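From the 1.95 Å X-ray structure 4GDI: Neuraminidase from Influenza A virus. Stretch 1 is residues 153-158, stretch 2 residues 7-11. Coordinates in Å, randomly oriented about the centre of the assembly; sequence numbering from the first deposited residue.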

# COMPACT_ATOMS: atom_id res chain seq x y z
N ILE A 153 15.85 16.11 -18.19
CA ILE A 153 16.63 15.14 -18.93
C ILE A 153 17.95 14.85 -18.23
O ILE A 153 18.77 15.76 -18.06
CB ILE A 153 16.93 15.66 -20.36
CG1 ILE A 153 15.64 15.86 -21.14
CG2 ILE A 153 17.81 14.69 -21.10
CD1 ILE A 153 14.75 14.60 -21.19
N CYS A 154 18.16 13.59 -17.84
CA CYS A 154 19.41 13.18 -17.17
C CYS A 154 20.30 12.33 -18.07
O CYS A 154 19.84 11.42 -18.75
CB CYS A 154 19.10 12.42 -15.88
SG CYS A 154 18.25 13.39 -14.63
N ILE A 155 21.58 12.68 -18.11
CA ILE A 155 22.59 11.94 -18.85
C ILE A 155 23.82 11.76 -17.96
O ILE A 155 24.47 12.74 -17.60
CB ILE A 155 23.07 12.71 -20.10
CG1 ILE A 155 21.90 13.09 -20.99
CG2 ILE A 155 24.03 11.86 -20.92
CD1 ILE A 155 22.33 13.94 -22.15
N GLU A 156 24.13 10.52 -17.60
CA GLU A 156 25.33 10.23 -16.81
C GLU A 156 25.45 11.12 -15.58
O GLU A 156 26.52 11.57 -15.26
CB GLU A 156 26.59 10.42 -17.68
CG GLU A 156 26.75 9.38 -18.77
CD GLU A 156 27.45 9.91 -20.03
OE1 GLU A 156 27.89 11.08 -20.03
OE2 GLU A 156 27.54 9.15 -21.02
N GLY A 157 24.35 11.37 -14.89
CA GLY A 157 24.40 12.13 -13.66
C GLY A 157 24.20 13.63 -13.79
O GLY A 157 23.99 14.31 -12.78
N SER A 158 24.30 14.17 -15.00
CA SER A 158 23.95 15.57 -15.24
C SER A 158 22.50 15.68 -15.73
O SER A 158 22.13 15.02 -16.71
CB SER A 158 24.87 16.20 -16.29
OG SER A 158 26.22 16.25 -15.86
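Stretch 2 7-11: FYWRA

One direct hydrogen bond joins the stretches: Glu156 N donates to Trp9 O at 3.0 Å. Water 1 extends this link, donating to Trp9 O (2.7 Å) and accepting from Gly157 N (2.9 Å). Glu156 and Arg10 form a long salt bridge, Glu156 OE2 to Arg10 NE 3.8 Å; the oxygen lies well out of the guanidinium plane, so the attraction is of charges only. The segment Phe7–Ala11, extended from Tyr8 to Ala11 but without regular secondary structure, lies against a type I' turn, Ile155 to Ser158, that follows the strand Ile153–Ile155. The turn is closed by paired backbone hydrogen bonds, Ile155 N to Ser158 O (2.8 Å) and Ser158 N to Ile155 O (3.0 Å). The segments cross steeply, with residue order opposed: Ile155 CA lies 5.0 Å from Arg10 CA and Glu156 CA 4.9 Å from Tyr8 CA. Tyr8 points toward the turn, its CB 3.4 Å from Gly157 N, and Gly157 CA sits over one face of the Tyr8 ring, 3.7 Å from the centroid, in a CH-pi contact. An ideal CB on Gly157 would come within 3.0 Å of Tyr8 CD2, a clash; the glycine backbone angles independently exclude one. Farther along, the Trp9 indole reaches back along the strand, its edge bringing Trp9 CZ3 to 3.2 Å from Cys154 O.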

# COMPACT_ATOMS: atom_id res chain seq x y z
N PHE A 7 26.14 3.31 -12.98
CA PHE A 7 25.14 3.62 -11.96
C PHE A 7 24.19 4.75 -12.38
O PHE A 7 22.98 4.67 -12.14
CB PHE A 7 25.81 3.96 -10.63
CG PHE A 7 25.77 2.84 -9.63
CD1 PHE A 7 24.68 2.70 -8.79
CD2 PHE A 7 26.81 1.93 -9.54
CE1 PHE A 7 24.63 1.67 -7.86
CE2 PHE A 7 26.77 0.90 -8.62
CZ PHE A 7 25.68 0.77 -7.78
N TYR A 8 24.73 5.81 -12.98
CA TYR A 8 23.87 6.86 -13.50
C TYR A 8 23.31 6.39 -14.81
O TYR A 8 23.97 5.70 -15.59
CB TYR A 8 24.62 8.19 -13.69
CG TYR A 8 24.97 8.87 -12.39
CD1 TYR A 8 23.97 9.29 -11.52
CD2 TYR A 8 26.29 9.11 -12.04
CE1 TYR A 8 24.28 9.92 -10.33
CE2 TYR A 8 26.61 9.74 -10.86
CZ TYR A 8 25.60 10.14 -10.00
OH TYR A 8 25.91 10.76 -8.82
N TRP A 9 22.06 6.74 -15.06
CA TRP A 9 21.40 6.28 -16.26
C TRP A 9 21.89 7.07 -17.46
O TRP A 9 22.26 8.23 -17.34
CB TRP A 9 19.89 6.47 -16.11
CG TRP A 9 19.13 6.11 -17.31
CD1 TRP A 9 18.73 4.86 -17.66
CD2 TRP A 9 18.65 6.99 -18.33
NE1 TRP A 9 18.03 4.91 -18.84
CE2 TRP A 9 17.96 6.21 -19.27
CE3 TRP A 9 18.73 8.38 -18.53
CZ2 TRP A 9 17.35 6.75 -20.42
CZ3 TRP A 9 18.13 8.92 -19.66
CH2 TRP A 9 17.44 8.11 -20.59
N ARG A 10 21.89 6.42 -18.61
CA ARG A 10 21.97 7.13 -19.87
C ARG A 10 21.19 6.34 -20.90
O ARG A 10 21.02 5.13 -20.75
CB ARG A 10 23.42 7.33 -20.32
CG ARG A 10 24.11 6.07 -20.76
CD ARG A 10 25.61 6.16 -20.52
NE ARG A 10 25.90 6.26 -19.09
CZ ARG A 10 26.59 5.37 -18.37
NH1 ARG A 10 27.10 4.28 -18.94
NH2 ARG A 10 26.78 5.59 -17.08
N ALA A 11 20.72 7.02 -21.94
CA ALA A 11 19.95 6.38 -22.99
C ALA A 11 20.74 5.26 -23.65
O ALA A 11 21.96 5.29 -23.68
CB ALA A 11 19.55 7.40 -24.02
O HOH W 1 21.83 10.08 -15.36